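Local coordinates for type I site-specific restriction-modification system, R (Restriction) subunit (Vibrio vulnificus, PDB 3H1T), which is a putative HsdR subunit of a type I restriction enzyme, probably binding and hydrolysing ATP and binding DNA for translocation and cleavage, at residues A[373-379]-A[551-557]; A[426-430]-A[458-463]. One frame throughout, in Å; residues are numbered along the deposited sequence.

In the fold
Both contacts belong to the second RecA-like half of the helicase motor and are largely buried, yet they differ in element and chemistry. Contact 1 pairs two parallel strands within the mixed sheet that runs through this half, whereas contact 2 packs helices 422-436 and 449-462 against each other farther out, their centres lying about 20 Å and 33 Å from the centre of the chain. A ladder of backbone hydrogen bonds carries the first, with cation-pi and CH-pi contacts at one end; alanine and leucine side chains and one side-chain hydrogen bond carry the second. They meet where the Y557 ring packs against H428 and V379 CG2 lies 3.8 Å from H428 CE1, joining helix 422-436 to the sheet.

Contact 1: residues A[373-379]-A[551-557]; sequences PYRVHRV and WFNIIDY
R375 lays its guanidinium over the six-membered ring of W551 in a cation-pi contact, CZ standing 4.0 Å from the ring centroid and only 11° off the normal. The two planes are not parallel but 39° apart, and the bend of the arginine at chi2 (76°) folds its end back over the indole. On the opposite face of the sheet, Y374 presents its CB over the ring of F552, a CH-pi contact 3.6 Å from the ring centroid, while the two rings themselves meet obliquely. At the next step along the face of R375, H377 NE2 makes a weak hydrogen bond of 3.3 Å to N553 OD1, reinforced by a water that donates to OD1 and also bonds to NE2. Outside the pair, D578 takes ND1 of H377 and N520 takes ND2 of N553, fixing how both flat groups are turned. At the far end, V379 CB rests 3.8 Å from CD1 of Y557.

Between the two faces runs a regular parallel ladder, from F552 N to P373 O through to V379 N on D556 O at 2.7 Å. R378 and D556 lie on the face of Y374 and V376, but R378 pairs with E579 and D556 bonds to T558 and T562. Strands 518-524 and 576-582 flank the pair, and helix 561-564 covers the face bearing V376, R378 and D556.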
ATOM      1  N   PRO A 373       8.350   5.354  -8.565  1.00 27.04           N
ATOM      2  CA  PRO A 373       9.077   6.555  -8.120  1.00 27.26           C
ATOM      3  C   PRO A 373       8.573   7.802  -8.883  1.00 29.13           C
ATOM      4  O   PRO A 373       7.870   7.665  -9.881  1.00 28.61           O
ATOM      5  CB  PRO A 373      10.539   6.192  -8.412  1.00 19.36           C
ATOM      6  CG  PRO A 373      10.419   5.275  -9.607  1.00 19.10           C
ATOM      7  CD  PRO A 373       9.266   4.397  -9.214  1.00 19.37           C
ATOM      8  N   TYR A 374       8.935   9.006  -8.450  1.00 30.14           N
ATOM      9  CA  TYR A 374       8.423  10.202  -9.118  1.00 31.58           C
ATOM     10  C   TYR A 374       9.383  11.385  -9.210  1.00 32.97           C
ATOM     11  O   TYR A 374      10.339  11.485  -8.443  1.00 33.39           O
ATOM     12  CB  TYR A 374       7.148  10.653  -8.387  1.00 32.83           C
ATOM     13  CG  TYR A 374       7.357  10.851  -6.891  1.00 34.02           C
ATOM     14  CD1 TYR A 374       7.926  12.027  -6.393  1.00 32.70           C
ATOM     15  CD2 TYR A 374       7.066   9.825  -5.978  1.00 34.26           C
ATOM     16  CE1 TYR A 374       8.200  12.169  -5.035  1.00 29.26           C
ATOM     17  CE2 TYR A 374       7.343   9.968  -4.624  1.00 32.16           C
ATOM     18  CZ  TYR A 374       7.908  11.134  -4.159  1.00 32.34           C
ATOM     19  OH  TYR A 374       8.177  11.230  -2.812  1.00 32.47           O
ATOM     20  N   ARG A 375       9.114  12.269 -10.167  1.00 32.82           N
ATOM     21  CA  ARG A 375       9.890  13.492 -10.345  1.00 32.80           C
ATOM     22  C   ARG A 375       8.978  14.662 -10.014  1.00 32.85           C
ATOM     23  O   ARG A 375       7.807  14.661 -10.391  1.00 31.93           O
ATOM     24  CB  ARG A 375      10.363  13.667 -11.792  1.00 53.10           C
ATOM     25  CG  ARG A 375      11.557  12.844 -12.188  1.00 60.74           C
ATOM     26  CD  ARG A 375      11.187  11.394 -12.410  1.00 65.92           C
ATOM     27  NE  ARG A 375      12.370  10.555 -12.584  1.00 71.23           N
ATOM     28  CZ  ARG A 375      13.186  10.607 -13.635  1.00 74.00           C
ATOM     29  NH1 ARG A 375      12.954  11.459 -14.633  1.00 74.80           N
ATOM     30  NH2 ARG A 375      14.253   9.818 -13.680  1.00 74.26           N
ATOM     31  N   VAL A 376       9.489  15.654  -9.299  1.00 32.69           N
ATOM     32  CA  VAL A 376       8.671  16.808  -9.009  1.00 32.47           C
ATOM     33  C   VAL A 376       9.149  17.998  -9.841  1.00 32.29           C
ATOM     34  O   VAL A 376      10.342  18.273  -9.929  1.00 31.01           O
ATOM     35  CB  VAL A 376       8.711  17.222  -7.522  1.00 26.31           C
ATOM     36  CG1 VAL A 376       7.853  18.469  -7.330  1.00 23.61           C
ATOM     37  CG2 VAL A 376       8.209  16.102  -6.640  1.00 26.62           C
ATOM     38  N   HIS A 377       8.203  18.673 -10.482  1.00 37.38           N
ATOM     39  CA  HIS A 377       8.487  19.852 -11.286  1.00 37.13           C
ATOM     40  C   HIS A 377       7.597  20.914 -10.680  1.00 37.79           C
ATOM     41  O   HIS A 377       6.389  20.946 -10.933  1.00 38.85           O
ATOM     42  CB  HIS A 377       8.109  19.626 -12.749  1.00 40.14           C
ATOM     43  CG  HIS A 377       8.787  18.450 -13.379  1.00 42.25           C
ATOM     44  ND1 HIS A 377      10.156  18.308 -13.408  1.00 43.24           N
ATOM     45  CD2 HIS A 377       8.284  17.364 -14.012  1.00 43.76           C
ATOM     46  CE1 HIS A 377      10.469  17.187 -14.035  1.00 45.64           C
ATOM     47  NE2 HIS A 377       9.351  16.596 -14.412  1.00 42.99           N
ATOM     48  N   ARG A 378       8.186  21.744  -9.829  1.00 33.49           N
ATOM     49  CA  ARG A 378       7.477  22.824  -9.158  1.00 33.64           C
ATOM     50  C   ARG A 378       7.502  23.994 -10.149  1.00 34.55           C
ATOM     51  O   ARG A 378       8.552  24.315 -10.721  1.00 34.86           O
ATOM     52  CB  ARG A 378       8.222  23.165  -7.858  1.00 39.12           C
ATOM     53  CG  ARG A 378       7.463  23.990  -6.839  1.00 40.85           C
ATOM     54  CD  ARG A 378       7.724  23.485  -5.407  1.00 43.66           C
ATOM     55  NE  ARG A 378       9.094  23.030  -5.178  1.00 44.71           N
ATOM     56  CZ  ARG A 378      10.163  23.819  -5.247  1.00 49.65           C
ATOM     57  NH1 ARG A 378      10.017  25.107  -5.536  1.00 49.97           N
ATOM     58  NH2 ARG A 378      11.382  23.327  -5.045  1.00 49.17           N
ATOM     59  N   VAL A 379       6.348  24.607 -10.382  1.00 32.23           N
ATOM     60  CA  VAL A 379       6.270  25.727 -11.303  1.00 33.03           C
ATOM     61  C   VAL A 379       5.693  26.936 -10.605  1.00 34.48           C
ATOM     62  O   VAL A 379       4.534  26.917 -10.194  1.00 35.08           O
ATOM     63  CB  VAL A 379       5.372  25.410 -12.497  1.00 27.03           C
ATOM     64  CG1 VAL A 379       5.445  26.552 -13.505  1.00 25.93           C
ATOM     65  CG2 VAL A 379       5.803  24.101 -13.121  1.00 26.15           C
ATOM     66  N   TRP A 551       7.602   4.988 -13.729  1.00 37.37           N
ATOM     67  CA  TRP A 551       7.698   6.134 -12.826  1.00 36.51           C
ATOM     68  C   TRP A 551       6.751   7.215 -13.319  1.00 34.62           C
ATOM     69  O   TRP A 551       6.161   7.073 -14.385  1.00 33.81           O
ATOM     70  CB  TRP A 551       9.139   6.672 -12.774  1.00 37.54           C
ATOM     71  CG  TRP A 551       9.691   7.050 -14.111  1.00 39.93           C
ATOM     72  CD1 TRP A 551      10.223   6.210 -15.047  1.00 41.29           C
ATOM     73  CD2 TRP A 551       9.703   8.358 -14.696  1.00 41.90           C
ATOM     74  NE1 TRP A 551      10.563   6.912 -16.182  1.00 42.27           N
ATOM     75  CE2 TRP A 551      10.249   8.232 -15.994  1.00 43.25           C
ATOM     76  CE3 TRP A 551       9.300   9.624 -14.254  1.00 43.00           C
ATOM     77  CZ2 TRP A 551      10.405   9.329 -16.855  1.00 44.94           C
ATOM     78  CZ3 TRP A 551       9.457  10.716 -15.111  1.00 44.57           C
ATOM     79  CH2 TRP A 551      10.000  10.556 -16.398  1.00 45.09           C
ATOM     80  N   PHE A 552       6.593   8.285 -12.547  1.00 31.67           N
ATOM     81  CA  PHE A 552       5.707   9.362 -12.969  1.00 30.04           C
ATOM     82  C   PHE A 552       6.151  10.757 -12.541  1.00 31.57           C
ATOM     83  O   PHE A 552       7.042  10.907 -11.705  1.00 32.74           O
ATOM     84  CB  PHE A 552       4.285   9.116 -12.459  1.00 26.15           C
ATOM     85  CG  PHE A 552       4.140   9.229 -10.975  1.00 23.61           C
ATOM     86  CD1 PHE A 552       4.652   8.240 -10.122  1.00 26.43           C
ATOM     87  CD2 PHE A 552       3.462  10.308 -10.418  1.00 20.98           C
ATOM     88  CE1 PHE A 552       4.482   8.329  -8.735  1.00 21.77           C
ATOM     89  CE2 PHE A 552       3.288  10.407  -9.035  1.00 22.28           C
ATOM     90  CZ  PHE A 552       3.796   9.421  -8.190  1.00 22.75           C
ATOM     91  N   ASN A 553       5.514  11.771 -13.128  1.00 30.56           N
ATOM     92  CA  ASN A 553       5.800  13.176 -12.845  1.00 30.63           C
ATOM     93  C   ASN A 553       4.698  13.831 -12.043  1.00 30.06           C
ATOM     94  O   ASN A 553       3.529  13.514 -12.210  1.00 31.01           O
ATOM     95  CB  ASN A 553       5.927  13.990 -14.148  1.00 28.58           C
ATOM     96  CG  ASN A 553       6.934  13.437 -15.093  1.00 31.08           C
ATOM     97  OD1 ASN A 553       8.135  13.555 -14.867  1.00 32.99           O
ATOM     98  ND2 ASN A 553       6.461  12.816 -16.163  1.00 30.83           N
ATOM     99  N   ILE A 554       5.089  14.750 -11.175  1.00 36.26           N
ATOM    100  CA  ILE A 554       4.144  15.532 -10.406  1.00 35.20           C
ATOM    101  C   ILE A 554       4.463  16.977 -10.766  1.00 36.38           C
ATOM    102  O   ILE A 554       5.472  17.523 -10.323  1.00 35.44           O
ATOM    103  CB  ILE A 554       4.320  15.345  -8.897  1.00 32.47           C
ATOM    104  CG1 ILE A 554       3.887  13.932  -8.477  1.00 32.07           C
ATOM    105  CG2 ILE A 554       3.494  16.376  -8.155  1.00 30.90           C
ATOM    106  CD1 ILE A 554       4.111  13.661  -6.964  1.00 31.43           C
ATOM    107  N   ILE A 555       3.643  17.565 -11.631  1.00 28.73           N
ATOM    108  CA  ILE A 555       3.822  18.953 -12.034  1.00 29.30           C
ATOM    109  C   ILE A 555       2.979  19.786 -11.058  1.00 30.07           C
ATOM    110  O   ILE A 555       1.758  19.625 -10.979  1.00 30.44           O
ATOM    111  CB  ILE A 555       3.347  19.179 -13.488  1.00 37.47           C
ATOM    112  CG1 ILE A 555       4.201  18.387 -14.482  1.00 37.78           C
ATOM    113  CG2 ILE A 555       3.479  20.632 -13.847  1.00 39.33           C
ATOM    114  CD1 ILE A 555       3.944  16.893 -14.502  1.00 40.88           C
ATOM    115  N   ASP A 556       3.645  20.648 -10.290  1.00 41.27           N
ATOM    116  CA  ASP A 556       2.999  21.486  -9.266  1.00 41.81           C
ATOM    117  C   ASP A 556       2.892  22.969  -9.655  1.00 41.86           C
ATOM    118  O   ASP A 556       3.891  23.699  -9.643  1.00 42.24           O
ATOM    119  CB  ASP A 556       3.799  21.364  -7.958  1.00 35.78           C
ATOM    120  CG  ASP A 556       3.059  21.912  -6.749  1.00 35.17           C
ATOM    121  OD1 ASP A 556       1.950  22.461  -6.906  1.00 33.84           O
ATOM    122  OD2 ASP A 556       3.595  21.794  -5.629  1.00 37.60           O
ATOM    123  N   TYR A 557       1.677  23.418  -9.969  1.00 37.61           N
ATOM    124  CA  TYR A 557       1.426  24.805 -10.370  1.00 36.36           C
ATOM    125  C   TYR A 557       0.985  25.677  -9.208  1.00 38.64           C
ATOM    126  O   TYR A 557       0.837  26.891  -9.363  1.00 38.76           O
ATOM    127  CB  TYR A 557       0.355  24.848 -11.467  1.00 34.51           C
ATOM    128  CG  TYR A 557       0.854  24.352 -12.806  1.00 33.43           C
ATOM    129  CD1 TYR A 557       1.779  25.097 -13.540  1.00 30.45           C
ATOM    130  CD2 TYR A 557       0.422  23.129 -13.330  1.00 32.59           C
ATOM    131  CE1 TYR A 557       2.266  24.639 -14.752  1.00 29.55           C
ATOM    132  CE2 TYR A 557       0.913  22.656 -14.550  1.00 31.09           C
ATOM    133  CZ  TYR A 557       1.834  23.419 -15.252  1.00 28.95           C
ATOM    134  OH  TYR A 557       2.313  22.975 -16.452  1.00 29.92           O
TER
HETATM  135  O   HOH W   1      10.362  14.530 -16.072  1.00 40.60           O
HETATM  136  O   HOH W   2       2.509  28.525 -10.861  1.00 34.78           O

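Contact 2: residues A[426-430]-A[458-463]; sequences AKHLT and ALNNLN
Helix segments 426-430 and 458-462 approach to 9.5 Å between axes and cross at -48°, with A426 facing L459 at their nearest CA atoms. The small side chain of A426 permits this proximity: its CB meets CB of A458 at 4.0 Å and CD2 of L462 at 3.8 Å. L429, which also touches Y557, meets L459, CD2 to CD2 at 4.4 Å. One turn on from A426, T430 forms the polar part of the interface. Its OG1 lies beside the backbone N (chi1 -65°), from where it donates back to the carbonyl oxygen of A426 at 2.9 Å. That oxygen also receives the backbone N-H of T430, the two donors coming from opposite faces of its plane.

These helices are neighbours in the Helicase conserved C-terminal domain, the second RecA-like module of superfamily 2 motors; strand 441-446 runs between them in the chain, making a helix-strand-helix succession in an alpha/beta fold.

From the facing helix end, N463 comes from the opposite direction to T430 and gives its ND2 to OG1 at 3.3 Å, the hydroxyl 22° out of the amide plane. A second bond of ND2, to the carbonyl oxygen of L459, is modelled doubtfully short. With OD1 bonded to R438 and ND2 to T430, the turn of the amide is settled. L462 crosses T430 at a slant, its CB 3.6 Å from T430 OG1. H428 turns from the interface to Y557, and K427 forms a salt bridge with D431.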
ATOM      1  N   ALA A 426      -2.085  25.760 -18.691  1.00 25.40           N
ATOM      2  CA  ALA A 426      -2.405  24.931 -19.850  1.00 28.05           C
ATOM      3  C   ALA A 426      -1.334  25.049 -20.912  1.00 28.24           C
ATOM      4  O   ALA A 426      -0.982  24.064 -21.551  1.00 29.38           O
ATOM      5  CB  ALA A 426      -3.751  25.316 -20.434  1.00 23.50           C
ATOM      6  N   LYS A 427      -0.800  26.251 -21.105  1.00 28.62           N
ATOM      7  CA  LYS A 427       0.233  26.421 -22.116  1.00 31.02           C
ATOM      8  C   LYS A 427       1.487  25.684 -21.659  1.00 30.05           C
ATOM      9  O   LYS A 427       2.087  24.921 -22.422  1.00 29.93           O
ATOM     10  CB  LYS A 427       0.554  27.906 -22.353  1.00 44.63           C
ATOM     11  CG  LYS A 427       1.165  28.142 -23.732  1.00 48.31           C
ATOM     12  CD  LYS A 427       2.396  29.041 -23.700  1.00 51.34           C
ATOM     13  CE  LYS A 427       2.988  29.269 -25.114  1.00 51.80           C
ATOM     14  NZ  LYS A 427       3.680  28.066 -25.695  1.00 51.88           N
ATOM     15  N   HIS A 428       1.876  25.897 -20.407  1.00 30.53           N
ATOM     16  CA  HIS A 428       3.059  25.233 -19.883  1.00 30.53           C
ATOM     17  C   HIS A 428       2.957  23.706 -19.879  1.00 30.14           C
ATOM     18  O   HIS A 428       3.925  23.024 -20.205  1.00 31.26           O
ATOM     19  CB  HIS A 428       3.364  25.738 -18.481  1.00 35.10           C
ATOM     20  CG  HIS A 428       4.539  25.065 -17.858  1.00 36.92           C
ATOM     21  ND1 HIS A 428       4.439  23.852 -17.215  1.00 37.62           N
ATOM     22  CD2 HIS A 428       5.853  25.393 -17.848  1.00 38.97           C
ATOM     23  CE1 HIS A 428       5.642  23.459 -16.837  1.00 40.04           C
ATOM     24  NE2 HIS A 428       6.518  24.376 -17.208  1.00 40.02           N
ATOM     25  N   LEU A 429       1.788  23.172 -19.532  1.00 29.91           N
ATOM     26  CA  LEU A 429       1.589  21.724 -19.519  1.00 30.24           C
ATOM     27  C   LEU A 429       1.689  21.157 -20.941  1.00 31.45           C
ATOM     28  O   LEU A 429       2.282  20.090 -21.171  1.00 31.17           O
ATOM     29  CB  LEU A 429       0.218  21.388 -18.916  1.00 24.60           C
ATOM     30  CG  LEU A 429      -0.168  19.911 -18.807  1.00 22.60           C
ATOM     31  CD1 LEU A 429       0.999  19.141 -18.216  1.00 19.23           C
ATOM     32  CD2 LEU A 429      -1.417  19.751 -17.949  1.00 20.22           C
ATOM     33  N   THR A 430       1.117  21.887 -21.897  1.00 29.16           N
ATOM     34  CA  THR A 430       1.125  21.459 -23.295  1.00 30.57           C
ATOM     35  C   THR A 430       2.529  21.412 -23.874  1.00 30.55           C
ATOM     36  O   THR A 430       2.877  20.466 -24.583  1.00 32.53           O
ATOM     37  CB  THR A 430       0.242  22.385 -24.175  1.00 33.61           C
ATOM     38  OG1 THR A 430      -1.127  22.255 -23.766  1.00 34.16           O
ATOM     39  CG2 THR A 430       0.368  22.013 -25.661  1.00 32.60           C
ATOM     40  N   ALA A 458      -9.340  24.916 -22.595  1.00 25.52           N
ATOM     41  CA  ALA A 458      -8.066  25.525 -22.947  1.00 25.32           C
ATOM     42  C   ALA A 458      -7.107  24.485 -23.502  1.00 25.87           C
ATOM     43  O   ALA A 458      -6.567  24.629 -24.592  1.00 27.88           O
ATOM     44  CB  ALA A 458      -7.456  26.186 -21.734  1.00 30.49           C
ATOM     45  N   LEU A 459      -6.897  23.433 -22.724  1.00 30.92           N
ATOM     46  CA  LEU A 459      -5.989  22.354 -23.092  1.00 29.71           C
ATOM     47  C   LEU A 459      -6.398  21.760 -24.452  1.00 30.36           C
ATOM     48  O   LEU A 459      -5.543  21.413 -25.272  1.00 30.16           O
ATOM     49  CB  LEU A 459      -6.027  21.287 -21.986  1.00 32.45           C
ATOM     50  CG  LEU A 459      -4.848  20.948 -21.042  1.00 33.22           C
ATOM     51  CD1 LEU A 459      -3.954  22.142 -20.770  1.00 36.57           C
ATOM     52  CD2 LEU A 459      -5.429  20.402 -19.743  1.00 30.46           C
ATOM     53  N   ASN A 460      -7.708  21.651 -24.689  1.00 29.88           N
ATOM     54  CA  ASN A 460      -8.224  21.104 -25.951  1.00 29.67           C
ATOM     55  C   ASN A 460      -7.791  21.952 -27.128  1.00 29.52           C
ATOM     56  O   ASN A 460      -7.244  21.443 -28.101  1.00 29.91           O
ATOM     57  CB  ASN A 460      -9.752  21.036 -25.935  1.00 29.55           C
ATOM     58  CG  ASN A 460     -10.338  20.675 -27.302  1.00 32.19           C
ATOM     59  OD1 ASN A 460     -10.379  21.499 -28.214  1.00 32.08           O
ATOM     60  ND2 ASN A 460     -10.784  19.437 -27.445  1.00 31.86           N
ATOM     61  N   ASN A 461      -8.038  23.250 -27.034  1.00 31.75           N
ATOM     62  CA  ASN A 461      -7.667  24.155 -28.105  1.00 32.94           C
ATOM     63  C   ASN A 461      -6.161  24.274 -28.307  1.00 34.44           C
ATOM     64  O   ASN A 461      -5.712  24.531 -29.417  1.00 35.58           O
ATOM     65  CB  ASN A 461      -8.271  25.535 -27.863  1.00 31.36           C
ATOM     66  CG  ASN A 461      -9.779  25.509 -27.863  1.00 28.59           C
ATOM     67  OD1 ASN A 461     -10.393  24.564 -28.359  1.00 30.51           O
ATOM     68  ND2 ASN A 461     -10.386  26.551 -27.317  1.00 29.06           N
ATOM     69  N   LEU A 462      -5.385  24.100 -27.238  1.00 34.70           N
ATOM     70  CA  LEU A 462      -3.929  24.159 -27.336  1.00 32.91           C
ATOM     71  C   LEU A 462      -3.434  22.914 -28.075  1.00 32.94           C
ATOM     72  O   LEU A 462      -2.338  22.901 -28.629  1.00 33.47           O
ATOM     73  CB  LEU A 462      -3.291  24.160 -25.946  1.00 29.33           C
ATOM     74  CG  LEU A 462      -2.718  25.396 -25.242  1.00 29.88           C
ATOM     75  CD1 LEU A 462      -2.471  26.493 -26.263  1.00 27.56           C
ATOM     76  CD2 LEU A 462      -3.672  25.864 -24.159  1.00 27.36           C
ATOM     77  N   ASN A 463      -4.242  21.857 -28.062  1.00 30.29           N
ATOM     78  CA  ASN A 463      -3.872  20.597 -28.713  1.00 29.91           C
ATOM     79  C   ASN A 463      -4.905  20.204 -29.766  1.00 30.46           C
ATOM     80  O   ASN A 463      -5.161  19.014 -29.992  1.00 31.46           O
ATOM     81  CB  ASN A 463      -3.762  19.485 -27.667  1.00 30.30           C
ATOM     82  CG  ASN A 463      -2.750  19.803 -26.583  1.00 29.55           C
ATOM     83  OD1 ASN A 463      -1.559  19.517 -26.722  1.00 30.50           O
ATOM     84  ND2 ASN A 463      -3.219  20.421 -25.505  1.00 24.66           N
TER